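Local coordinates for protein lantibiotic dehydratase (Microbispora corallina, PDB 5EHK) that probably dehydrates serine and threonine residues of the NAI-107 precursor peptide, using glutamyl-tRNA to activate their hydroxyls before glutamate elimination, at residues G817-L822 / Y907-E912; W9-V14 / G151-T156; W692-L697 / D715-E720; R401-L406 / Q660-P665. One frame throughout, in Å; residues are numbered along the deposited sequence.

Contact 1 of 4, residues G817-L822 / Y907-E912; sequences GPWLYL and YDPEYE
An aromatic cluster of W819, Y821 and Y907 joins a four-stranded antiparallel sheet to the loop that follows its edge strand 902-905. The sheet lies in the C-terminal family region, which in related class I dehydratases forms the elimination domain. W819 and Y821 alternate with L820 along strand 819-824: their CB atoms face the loop, whereas L820 turns the other way, onto helix 875-895. The tight part is the Y907 ring, inserted between the two strand rings so that it offers one edge to each. Both pairs are T-shaped (edge-to-face). Toward W819, the ring centroids of Y907 and the indole's six-membered ring are 4.9 Å apart with planes at 69°, and Y907 CD2 stands over the middle of the indole, 3.5 Å from W819 CD2. Toward Y821 the centroids are 4.8 Å apart and the planes meet at 64°; here Y907 CD1 lies nearer the rim, 3.5 Å from Y821 CE2. CG of Y907 is anti to its backbone N (chi1 -177°), which carries the ring out into this slot. P818 CB lies over the opposite face of the indole.

Farther along the loop the packing loosens. P909 CG approaches W819 CZ2 only to 4.4 Å, the CB of D908 points away from the strand, and E910 and E912 are solvent-exposed. Y911 returns toward the strand at its tip: Y911 OH, hydrogen-bonded to E924 of helix 920-942, lies 3.4 Å from W819 CH2.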
# COMPACT_ATOMS: atom_id res chain seq x y z
N GLY A 817 -32.17 -8.57 -20.28
CA GLY A 817 -31.33 -9.06 -21.36
C GLY A 817 -31.48 -8.66 -22.82
O GLY A 817 -31.93 -9.45 -23.63
N PRO A 818 -31.05 -7.43 -23.17
CA PRO A 818 -30.69 -7.30 -24.59
C PRO A 818 -29.26 -7.84 -24.78
O PRO A 818 -28.96 -8.53 -25.75
CB PRO A 818 -30.74 -5.79 -24.84
CG PRO A 818 -30.45 -5.18 -23.51
CD PRO A 818 -30.90 -6.17 -22.43
N TRP A 819 -28.40 -7.54 -23.81
CA TRP A 819 -27.03 -8.02 -23.78
C TRP A 819 -26.81 -9.16 -22.77
O TRP A 819 -27.25 -9.09 -21.61
CB TRP A 819 -26.09 -6.87 -23.42
CG TRP A 819 -26.48 -5.50 -23.94
CD1 TRP A 819 -27.21 -4.55 -23.27
CD2 TRP A 819 -26.08 -4.91 -25.18
NE1 TRP A 819 -27.34 -3.42 -24.05
CE2 TRP A 819 -26.65 -3.61 -25.23
CE3 TRP A 819 -25.33 -5.35 -26.28
CZ2 TRP A 819 -26.47 -2.75 -26.32
CZ3 TRP A 819 -25.15 -4.50 -27.37
CH2 TRP A 819 -25.72 -3.21 -27.38
N LEU A 820 -26.10 -10.19 -23.22
CA LEU A 820 -25.44 -11.15 -22.34
C LEU A 820 -23.96 -10.75 -22.22
O LEU A 820 -23.25 -10.73 -23.23
CB LEU A 820 -25.56 -12.51 -22.98
CG LEU A 820 -25.32 -13.76 -22.16
CD1 LEU A 820 -26.08 -13.67 -20.84
CD2 LEU A 820 -25.80 -14.96 -22.98
N TYR A 821 -23.50 -10.39 -21.02
CA TYR A 821 -22.10 -9.97 -20.82
C TYR A 821 -21.34 -10.88 -19.84
O TYR A 821 -21.56 -10.83 -18.63
CB TYR A 821 -22.07 -8.53 -20.33
CG TYR A 821 -20.81 -7.76 -20.65
CD1 TYR A 821 -20.06 -8.04 -21.79
CD2 TYR A 821 -20.43 -6.66 -19.87
CE1 TYR A 821 -18.91 -7.29 -22.12
CE2 TYR A 821 -19.30 -5.89 -20.19
CZ TYR A 821 -18.54 -6.21 -21.32
OH TYR A 821 -17.41 -5.46 -21.64
N LEU A 822 -20.45 -11.71 -20.38
CA LEU A 822 -19.71 -12.69 -19.60
C LEU A 822 -18.35 -12.20 -19.16
O LEU A 822 -17.61 -11.62 -19.95
CB LEU A 822 -19.49 -13.93 -20.44
CG LEU A 822 -20.73 -14.75 -20.72
CD1 LEU A 822 -20.46 -15.60 -21.94
CD2 LEU A 822 -20.97 -15.62 -19.51
N TYR A 907 -23.90 -4.63 -19.00
CA TYR A 907 -23.16 -3.96 -20.07
C TYR A 907 -23.61 -2.49 -20.21
O TYR A 907 -24.74 -2.21 -20.58
CB TYR A 907 -23.33 -4.72 -21.37
CG TYR A 907 -22.55 -4.12 -22.51
CD1 TYR A 907 -21.19 -3.90 -22.40
CD2 TYR A 907 -23.20 -3.73 -23.67
CE1 TYR A 907 -20.48 -3.34 -23.43
CE2 TYR A 907 -22.50 -3.16 -24.71
CZ TYR A 907 -21.14 -2.97 -24.58
OH TYR A 907 -20.47 -2.39 -25.63
N ASP A 908 -22.71 -1.55 -19.93
CA ASP A 908 -23.00 -0.15 -20.21
C ASP A 908 -22.22 0.32 -21.42
O ASP A 908 -21.09 0.72 -21.27
CB ASP A 908 -22.65 0.72 -19.00
CG ASP A 908 -22.92 2.22 -19.25
OD1 ASP A 908 -23.66 2.55 -20.21
OD2 ASP A 908 -22.39 3.06 -18.48
N PRO A 909 -22.84 0.29 -22.62
CA PRO A 909 -22.19 0.73 -23.86
C PRO A 909 -21.89 2.22 -23.85
O PRO A 909 -22.76 3.02 -23.50
CB PRO A 909 -23.24 0.44 -24.94
CG PRO A 909 -24.54 0.53 -24.21
CD PRO A 909 -24.27 0.00 -22.83
N GLU A 910 -20.67 2.60 -24.19
CA GLU A 910 -20.30 4.01 -24.15
C GLU A 910 -20.20 4.62 -25.56
O GLU A 910 -19.12 4.97 -26.03
CB GLU A 910 -19.00 4.20 -23.36
CG GLU A 910 -17.92 3.15 -23.66
CD GLU A 910 -16.81 3.14 -22.61
OE1 GLU A 910 -17.09 3.46 -21.43
OE2 GLU A 910 -15.66 2.80 -22.97
N TYR A 911 -21.34 4.73 -26.24
CA TYR A 911 -21.34 5.18 -27.63
C TYR A 911 -20.79 6.59 -27.80
O TYR A 911 -20.31 6.93 -28.88
CB TYR A 911 -22.73 5.09 -28.20
CG TYR A 911 -23.19 3.67 -28.32
CD1 TYR A 911 -22.36 2.69 -28.87
CD2 TYR A 911 -24.43 3.28 -27.85
CE1 TYR A 911 -22.77 1.40 -28.98
CE2 TYR A 911 -24.85 1.97 -27.94
CZ TYR A 911 -24.02 1.03 -28.50
OH TYR A 911 -24.45 -0.28 -28.60
N GLU A 912 -20.83 7.39 -26.74
CA GLU A 912 -20.27 8.74 -26.79
C GLU A 912 -18.78 8.76 -27.19
O GLU A 912 -18.37 9.63 -27.94
CB GLU A 912 -20.56 9.53 -25.50
CG GLU A 912 -20.05 8.90 -24.19
CD GLU A 912 -20.95 7.77 -23.66
OE1 GLU A 912 -22.07 7.59 -24.20
OE2 GLU A 912 -20.54 7.07 -22.70

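Contact 2 of 4, residues W9-V14 / G151-T156; sequences WDVFMV and GGRFDT
G151 opens the segment with a light touch, its carbonyl O lying 4.2 Å from V14 CG2. At G152 the lack of a side chain lets the F12 ring lie over the backbone, with F12 CE1 3.5 Å from G152 CA. F12 takes the crowded first torsion (chi1 52°, CG between backbone N and carbonyl carbon), which folds the ring over the neighbouring strand. The carbonyl O of G152 accepts a hydrogen bond from F12 N, the donor standing above the carbonyl plane. R153 forms a non-hydrogen-bonded antiparallel pair with V11, their CA atoms 4.4 Å apart. Its chain bends at chi3 and lays one face of the guanidinium over V11, with R153 NH2 3.6 Å from V11 CG1. The carboxylate of D10 stays 5.0 Å away (D10 OD2 to R153 NH1); its OD1 forms a salt bridge with R383. F154 supplies the straightest bond: F154 N to D10 O is 3.0 Å at 168°, nearly along the C=O axis. The F154 ring receives the edge of F12 on its face, centroids 4.8 Å apart and planes at 70°, while W9 O lies in the ring plane, 3.3 Å from F154 CD2. This is antiparallel pairing of strands 6-17 and 147-155, the latter also running parallel to strand 366-379, in the mixed beta framework of the dehydratase N-terminal region.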
# COMPACT_ATOMS: atom_id res chain seq x y z
N TRP A 9 -0.32 41.52 3.87
CA TRP A 9 -1.33 42.55 4.11
C TRP A 9 -0.76 43.71 4.91
O TRP A 9 0.26 43.55 5.58
CB TRP A 9 -2.48 41.97 4.93
CG TRP A 9 -3.50 41.20 4.17
CD1 TRP A 9 -3.45 40.82 2.86
CD2 TRP A 9 -4.74 40.71 4.69
NE1 TRP A 9 -4.60 40.13 2.53
CE2 TRP A 9 -5.40 40.04 3.64
CE3 TRP A 9 -5.35 40.79 5.93
CZ2 TRP A 9 -6.64 39.46 3.80
CZ3 TRP A 9 -6.58 40.21 6.09
CH2 TRP A 9 -7.22 39.55 5.03
N ASP A 10 -1.42 44.86 4.88
CA ASP A 10 -0.96 45.98 5.70
C ASP A 10 -1.18 45.67 7.17
O ASP A 10 -0.29 45.90 7.99
CB ASP A 10 -1.75 47.26 5.41
CG ASP A 10 -1.41 47.88 4.07
OD1 ASP A 10 -0.36 47.53 3.50
OD2 ASP A 10 -2.19 48.75 3.63
N VAL A 11 -2.36 45.14 7.50
CA VAL A 11 -2.69 44.85 8.89
C VAL A 11 -2.47 43.38 9.18
O VAL A 11 -2.38 42.58 8.24
CB VAL A 11 -4.15 45.19 9.24
CG1 VAL A 11 -4.42 46.65 8.96
CG2 VAL A 11 -5.10 44.30 8.46
N PHE A 12 -2.39 43.05 10.46
CA PHE A 12 -2.23 41.68 10.89
C PHE A 12 -2.82 41.53 12.27
O PHE A 12 -3.09 42.52 12.92
CB PHE A 12 -0.75 41.24 10.86
CG PHE A 12 0.20 42.16 11.58
CD1 PHE A 12 0.18 42.26 12.97
CD2 PHE A 12 1.14 42.89 10.87
CE1 PHE A 12 1.06 43.08 13.63
CE2 PHE A 12 2.03 43.71 11.53
CZ PHE A 12 1.98 43.81 12.91
N MET A 13 -3.07 40.29 12.70
CA MET A 13 -3.64 40.05 14.02
C MET A 13 -2.55 39.63 14.98
O MET A 13 -1.52 39.12 14.56
CB MET A 13 -4.76 39.01 13.98
CG MET A 13 -5.61 38.95 15.25
SD MET A 13 -6.79 37.58 15.37
CE MET A 13 -5.69 36.19 15.67
N VAL A 14 -2.76 39.86 16.27
CA VAL A 14 -1.78 39.53 17.29
C VAL A 14 -2.49 38.70 18.31
O VAL A 14 -3.63 39.03 18.67
CB VAL A 14 -1.24 40.79 17.99
CG1 VAL A 14 -0.23 40.41 19.04
CG2 VAL A 14 -0.63 41.73 16.97
N GLY A 151 -5.26 44.39 17.12
CA GLY A 151 -4.80 44.94 15.85
C GLY A 151 -3.30 45.25 15.80
O GLY A 151 -2.65 45.45 16.83
N GLY A 152 -2.75 45.25 14.59
CA GLY A 152 -1.34 45.53 14.39
C GLY A 152 -1.16 45.97 12.95
O GLY A 152 -2.01 45.71 12.12
N ARG A 153 -0.05 46.62 12.65
CA ARG A 153 0.12 47.16 11.31
C ARG A 153 1.58 47.23 10.93
O ARG A 153 2.45 47.39 11.78
CB ARG A 153 -0.48 48.56 11.28
CG ARG A 153 -0.35 49.31 9.97
CD ARG A 153 -0.98 50.66 10.12
NE ARG A 153 -2.39 50.45 10.44
CZ ARG A 153 -3.35 50.31 9.53
NH1 ARG A 153 -3.06 50.37 8.23
NH2 ARG A 153 -4.60 50.12 9.93
N PHE A 154 1.85 47.11 9.65
CA PHE A 154 3.17 47.39 9.15
C PHE A 154 3.25 48.88 8.87
O PHE A 154 2.30 49.50 8.40
CB PHE A 154 3.47 46.59 7.89
CG PHE A 154 3.68 45.13 8.15
CD1 PHE A 154 4.78 44.69 8.88
CD2 PHE A 154 2.79 44.18 7.63
CE1 PHE A 154 4.98 43.35 9.10
CE2 PHE A 154 2.99 42.83 7.86
CZ PHE A 154 4.09 42.41 8.59
N ASP A 155 4.41 49.44 9.19
CA ASP A 155 4.59 50.87 9.23
C ASP A 155 6.02 51.17 8.83
O ASP A 155 6.73 50.28 8.32
CB ASP A 155 4.32 51.36 10.65
CG ASP A 155 3.93 52.81 10.71
OD1 ASP A 155 3.56 53.35 9.65
OD2 ASP A 155 3.96 53.40 11.82
N THR A 156 6.47 52.39 9.08
CA THR A 156 7.87 52.72 8.87
C THR A 156 8.55 52.84 10.23
O THR A 156 9.77 52.87 10.33
CB THR A 156 8.04 54.00 8.02
OG1 THR A 156 7.19 55.03 8.53
CG2 THR A 156 7.65 53.73 6.56

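Contact 3 of 4, residues W692-L697 / D715-E720; sequences WRMDQL and DRWRAE
The indole of W717 is the centre of this contact, projected from helix 707-721 with CG anti to the backbone N (chi1 174°). L697 packs over one of its faces: CD1 of L697 stands 3.8 Å from the centroid of the W717 six-membered ring and 22° off the ring normal, a CH-pi contact. From the same side of the ring plane, but obliquely, M694 adds a Met-aromatic contact, its SD 5.3 Å from that centroid. On the six-membered ring close to the N-H, W717 CZ2 lies 3.8 Å from W692 CB. The polar edge is held loosely: W717 NE1 donates a weak hydrogen bond to R693 O (3.4 Å, 132°), while Q696 OE1 lies in the ring plane beside CD1 and takes its hydrogen bond from W721 NE1.

In the next shell, Q696 and E720 meet tip to tip through a weak hydrogen bond from Q696 NE2 to E720 OE2, 3.4 Å long. The 3-10 turn that presents Q696 and L697 is closed by L697 N bonding M694 O. Just before it, R693 grips D695 side-on, with R693 NE to D695 OD1 at 2.8 Å and R693 NH2 to D695 OD2 at 3.1 Å, each oxygen using its syn lone pair. D695 OD2 also meets R698 in a second salt bridge. Beyond it, A460 of the second subunit packs on R693 and D695, and R464 of the same subunit on Q696. The result is a helix docked by a tryptophan against the 3-10 turn that follows strand 685-693, beside the dimer interface.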
# COMPACT_ATOMS: atom_id res chain seq x y z
N TRP A 692 14.32 19.08 20.85
CA TRP A 692 14.85 17.99 21.69
C TRP A 692 13.80 16.91 21.96
O TRP A 692 12.75 17.20 22.54
CB TRP A 692 15.34 18.54 23.05
CG TRP A 692 16.63 19.27 22.97
CD1 TRP A 692 17.87 18.73 23.06
CD2 TRP A 692 16.81 20.68 22.79
NE1 TRP A 692 18.82 19.71 22.94
CE2 TRP A 692 18.20 20.92 22.77
CE3 TRP A 692 15.94 21.75 22.63
CZ2 TRP A 692 18.73 22.19 22.61
CZ3 TRP A 692 16.46 23.01 22.46
CH2 TRP A 692 17.85 23.22 22.45
N ARG A 693 14.08 15.67 21.58
CA ARG A 693 13.16 14.59 21.95
C ARG A 693 13.35 14.31 23.42
O ARG A 693 14.38 14.65 23.97
CB ARG A 693 13.39 13.32 21.16
CG ARG A 693 13.30 13.47 19.64
CD ARG A 693 13.32 12.10 18.96
NE ARG A 693 12.30 11.21 19.51
CZ ARG A 693 11.35 10.67 18.77
NH1 ARG A 693 11.31 10.90 17.47
NH2 ARG A 693 10.45 9.88 19.33
N MET A 694 12.36 13.71 24.07
CA MET A 694 12.47 13.40 25.49
C MET A 694 12.26 11.91 25.84
O MET A 694 11.80 11.62 26.95
CB MET A 694 11.48 14.25 26.30
CG MET A 694 11.59 15.73 26.05
SD MET A 694 10.53 16.66 27.18
CE MET A 694 9.13 15.59 27.17
N ASP A 695 12.58 11.00 24.92
CA ASP A 695 12.41 9.55 25.12
C ASP A 695 13.12 9.04 26.39
O ASP A 695 12.53 8.37 27.25
CB ASP A 695 12.96 8.77 23.92
CG ASP A 695 12.48 9.32 22.58
OD1 ASP A 695 13.01 10.35 22.13
OD2 ASP A 695 11.58 8.71 21.97
N GLN A 696 14.40 9.39 26.52
CA GLN A 696 15.22 8.97 27.66
C GLN A 696 14.59 9.31 29.00
O GLN A 696 14.91 8.71 30.02
CB GLN A 696 16.57 9.67 27.60
CG GLN A 696 17.48 9.26 26.46
CD GLN A 696 18.73 10.12 26.43
OE1 GLN A 696 18.73 11.24 26.95
NE2 GLN A 696 19.79 9.60 25.82
N LEU A 697 13.72 10.32 29.00
CA LEU A 697 13.14 10.79 30.24
C LEU A 697 11.85 10.05 30.61
O LEU A 697 11.28 10.30 31.68
CB LEU A 697 12.89 12.30 30.16
CG LEU A 697 14.09 13.24 30.16
CD1 LEU A 697 13.66 14.61 29.72
CD2 LEU A 697 14.69 13.30 31.53
N ASP A 715 18.92 16.68 34.77
CA ASP A 715 20.21 17.34 34.69
C ASP A 715 21.15 16.55 33.79
O ASP A 715 21.96 17.13 33.05
CB ASP A 715 20.83 17.40 36.09
CG ASP A 715 20.18 18.45 36.97
OD1 ASP A 715 19.79 19.53 36.46
OD2 ASP A 715 20.05 18.19 38.19
N ARG A 716 21.03 15.23 33.87
CA ARG A 716 21.79 14.32 33.02
C ARG A 716 21.39 14.54 31.57
O ARG A 716 22.25 14.76 30.71
CB ARG A 716 21.60 12.87 33.49
CG ARG A 716 22.52 11.83 32.85
CD ARG A 716 22.73 10.63 33.78
NE ARG A 716 21.48 9.98 34.19
CZ ARG A 716 20.98 10.03 35.43
NH1 ARG A 716 21.61 10.70 36.39
NH2 ARG A 716 19.84 9.41 35.71
N TRP A 717 20.08 14.48 31.29
CA TRP A 717 19.54 14.78 29.97
C TRP A 717 19.86 16.20 29.54
O TRP A 717 20.26 16.43 28.40
CB TRP A 717 18.02 14.57 29.94
CG TRP A 717 17.35 15.00 28.64
CD1 TRP A 717 17.39 14.35 27.44
CD2 TRP A 717 16.53 16.17 28.43
NE1 TRP A 717 16.65 15.04 26.50
CE2 TRP A 717 16.12 16.15 27.09
CE3 TRP A 717 16.11 17.22 29.26
CZ2 TRP A 717 15.30 17.15 26.55
CZ3 TRP A 717 15.31 18.20 28.72
CH2 TRP A 717 14.91 18.16 27.38
N ARG A 718 19.65 17.15 30.43
CA ARG A 718 19.88 18.56 30.13
C ARG A 718 21.31 18.82 29.68
O ARG A 718 21.54 19.56 28.73
CB ARG A 718 19.51 19.43 31.32
CG ARG A 718 18.63 20.60 30.95
CD ARG A 718 17.86 21.16 32.15
NE ARG A 718 18.69 21.94 33.06
CZ ARG A 718 19.30 23.08 32.74
NH1 ARG A 718 19.20 23.56 31.51
NH2 ARG A 718 20.02 23.73 33.64
N ALA A 719 22.27 18.20 30.35
CA ALA A 719 23.67 18.45 30.04
C ALA A 719 24.18 17.57 28.89
O ALA A 719 25.17 17.91 28.24
CB ALA A 719 24.51 18.25 31.28
N GLU A 720 23.49 16.47 28.62
CA GLU A 720 23.91 15.53 27.58
C GLU A 720 23.62 16.02 26.15
O GLU A 720 24.27 15.56 25.19
CB GLU A 720 23.24 14.18 27.79
CG GLU A 720 23.67 13.12 26.79
CD GLU A 720 22.83 11.87 26.93
OE1 GLU A 720 22.09 11.80 27.94
OE2 GLU A 720 22.88 11.00 26.02

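Contact 4 of 4, residues R401-L406 / Q660-P665; sequences RGMRAL and QRLWEP
Two irregular connections of the dehydratase N-terminal region meet here, residues 401-406 leading into helix 407-417 and residues 660-665 leaving helix 647-656. Neither forms a strand where they touch, and a single backbone hydrogen bond joins them. G402 N donates to Q660 O over 2.9 Å, almost straight at 174°; the donor stands well above the carbonyl plane, so the bond is linear at the hydrogen but not directed at a lone pair. The nearest CA atoms flank it, those of R401 and R661, 4.5 Å apart. G402 has a positive phi (82°), a conformation that glycine adopts easily.

Apolar contact rests on one methyl. L662 CD1 points at the bend after the hydrogen bond, 3.9 Å from M403 N. M403 starts away from the other segment, but its chain, bent at chi2 and chi3, doubles back across L662 at about a right angle, bringing SD to 3.9 Å from L662 CD1. The two arginines run near each other without pairing: R401 NH1 and R661 NH1 are 5.3 Å apart. R661 has a salt bridge to D490, which probably offsets its charge, and also bonds S397 O, whereas the ion pairs of R401 with D496 and E618 are long and weak. Q660 OE1 accepts from N499 N.

L406 is the N-cap residue of helix 407-417. M403 and L406 lie on E654 of helix 647-656, R661 O accepts from W394 of helix 380-395, and W663 packs on strand 500-508.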
# COMPACT_ATOMS: atom_id res chain seq x y z
N ARG A 401 -0.38 19.68 -7.03
CA ARG A 401 -1.41 20.74 -7.00
C ARG A 401 -2.64 20.28 -6.21
O ARG A 401 -3.13 19.17 -6.39
CB ARG A 401 -1.78 21.20 -8.42
CG ARG A 401 -0.79 22.22 -9.00
CD ARG A 401 -0.38 21.92 -10.46
NE ARG A 401 0.22 20.59 -10.54
CZ ARG A 401 1.41 20.27 -10.01
NH1 ARG A 401 2.13 21.21 -9.40
NH2 ARG A 401 1.89 19.02 -10.10
N GLY A 402 -3.13 21.12 -5.31
CA GLY A 402 -4.27 20.74 -4.51
C GLY A 402 -3.90 19.89 -3.31
O GLY A 402 -2.77 19.47 -3.18
N MET A 403 -4.86 19.65 -2.43
CA MET A 403 -4.69 18.72 -1.32
C MET A 403 -4.35 17.28 -1.79
O MET A 403 -4.84 16.80 -2.82
CB MET A 403 -5.98 18.66 -0.51
CG MET A 403 -6.37 19.94 0.15
SD MET A 403 -5.35 20.30 1.59
CE MET A 403 -6.22 19.35 2.85
N ARG A 404 -3.55 16.59 -0.99
CA ARG A 404 -3.20 15.20 -1.24
C ARG A 404 -4.45 14.32 -1.15
O ARG A 404 -4.56 13.33 -1.85
CB ARG A 404 -2.14 14.72 -0.25
CG ARG A 404 -1.56 13.39 -0.64
CD ARG A 404 -0.55 12.87 0.36
NE ARG A 404 -0.08 11.53 -0.01
CZ ARG A 404 -0.62 10.40 0.45
NH1 ARG A 404 -1.67 10.43 1.27
NH2 ARG A 404 -0.12 9.23 0.08
N ALA A 405 -5.39 14.68 -0.28
CA ALA A 405 -6.65 13.94 -0.15
C ALA A 405 -7.55 13.79 -1.40
O ALA A 405 -8.54 13.07 -1.35
CB ALA A 405 -7.47 14.53 0.99
N LEU A 406 -7.26 14.48 -2.49
CA LEU A 406 -8.12 14.40 -3.65
C LEU A 406 -7.33 13.96 -4.83
O LEU A 406 -7.80 14.10 -5.95
CB LEU A 406 -8.77 15.74 -3.99
CG LEU A 406 -9.79 16.46 -3.11
CD1 LEU A 406 -10.35 17.69 -3.84
CD2 LEU A 406 -10.91 15.52 -2.63
N GLN A 660 -3.76 24.71 -7.09
CA GLN A 660 -2.79 25.53 -6.38
C GLN A 660 -1.74 24.68 -5.65
O GLN A 660 -2.07 23.77 -4.88
CB GLN A 660 -3.52 26.39 -5.36
CG GLN A 660 -4.71 27.16 -5.90
CD GLN A 660 -5.31 28.04 -4.82
OE1 GLN A 660 -4.62 28.87 -4.27
NE2 GLN A 660 -6.55 27.79 -4.44
N ARG A 661 -0.46 24.99 -5.86
CA ARG A 661 0.59 24.34 -5.08
C ARG A 661 0.67 24.90 -3.64
O ARG A 661 0.86 26.09 -3.44
CB ARG A 661 1.93 24.47 -5.80
CG ARG A 661 3.10 23.95 -5.00
CD ARG A 661 4.31 23.80 -5.88
NE ARG A 661 5.37 23.08 -5.18
CZ ARG A 661 6.46 22.58 -5.77
NH1 ARG A 661 6.67 22.73 -7.08
NH2 ARG A 661 7.35 21.95 -5.02
N LEU A 662 0.48 24.04 -2.64
CA LEU A 662 0.23 24.50 -1.28
C LEU A 662 1.43 24.38 -0.36
O LEU A 662 1.94 23.30 -0.16
CB LEU A 662 -0.91 23.69 -0.68
CG LEU A 662 -2.22 23.57 -1.44
CD1 LEU A 662 -3.08 22.59 -0.66
CD2 LEU A 662 -2.91 24.90 -1.52
N TRP A 663 1.82 25.49 0.26
CA TRP A 663 2.97 25.52 1.16
C TRP A 663 2.71 24.60 2.38
O TRP A 663 1.55 24.34 2.74
CB TRP A 663 3.20 26.97 1.62
CG TRP A 663 2.25 27.34 2.68
CD1 TRP A 663 0.95 27.72 2.52
CD2 TRP A 663 2.48 27.28 4.09
NE1 TRP A 663 0.36 27.93 3.74
CE2 TRP A 663 1.27 27.66 4.73
CE3 TRP A 663 3.59 26.94 4.88
CZ2 TRP A 663 1.14 27.71 6.12
CZ3 TRP A 663 3.46 26.98 6.26
CH2 TRP A 663 2.25 27.37 6.86
N GLU A 664 3.77 24.10 3.00
CA GLU A 664 3.63 23.33 4.24
C GLU A 664 4.75 23.73 5.15
O GLU A 664 5.76 24.25 4.69
CB GLU A 664 3.81 21.84 3.97
CG GLU A 664 2.92 21.23 2.93
CD GLU A 664 3.02 19.73 2.93
OE1 GLU A 664 4.02 19.19 3.45
OE2 GLU A 664 2.10 19.08 2.39
N PRO A 665 4.62 23.45 6.45
CA PRO A 665 5.73 23.67 7.38
C PRO A 665 6.99 22.93 6.97
O PRO A 665 6.96 22.07 6.11
CB PRO A 665 5.20 23.07 8.66
CG PRO A 665 3.77 23.34 8.60
CD PRO A 665 3.37 23.15 7.17

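Overall arrangement
Contact 4 lies closest to the middle of the chain, its centre about 9 Å from the chain's centre, yet it is a sparse meeting of loops with one backbone bond. Contact 1 is a surface contact in the C-terminal family region, about 68 Å from contact 3 between centres, and relies on ring edges and faces. Contacts 2, 3 and 4 are partly buried; 2 and 3 involve strands of the same extensive beta network, but contact 2 pairs strand with strand while contact 3 docks a helix. Backbone bonds cross contacts 2 and 4, with an aromatic pair added in contact 2; aromatic side chains dominate 1 and 3. Only contact 3 is reached by the second subunit.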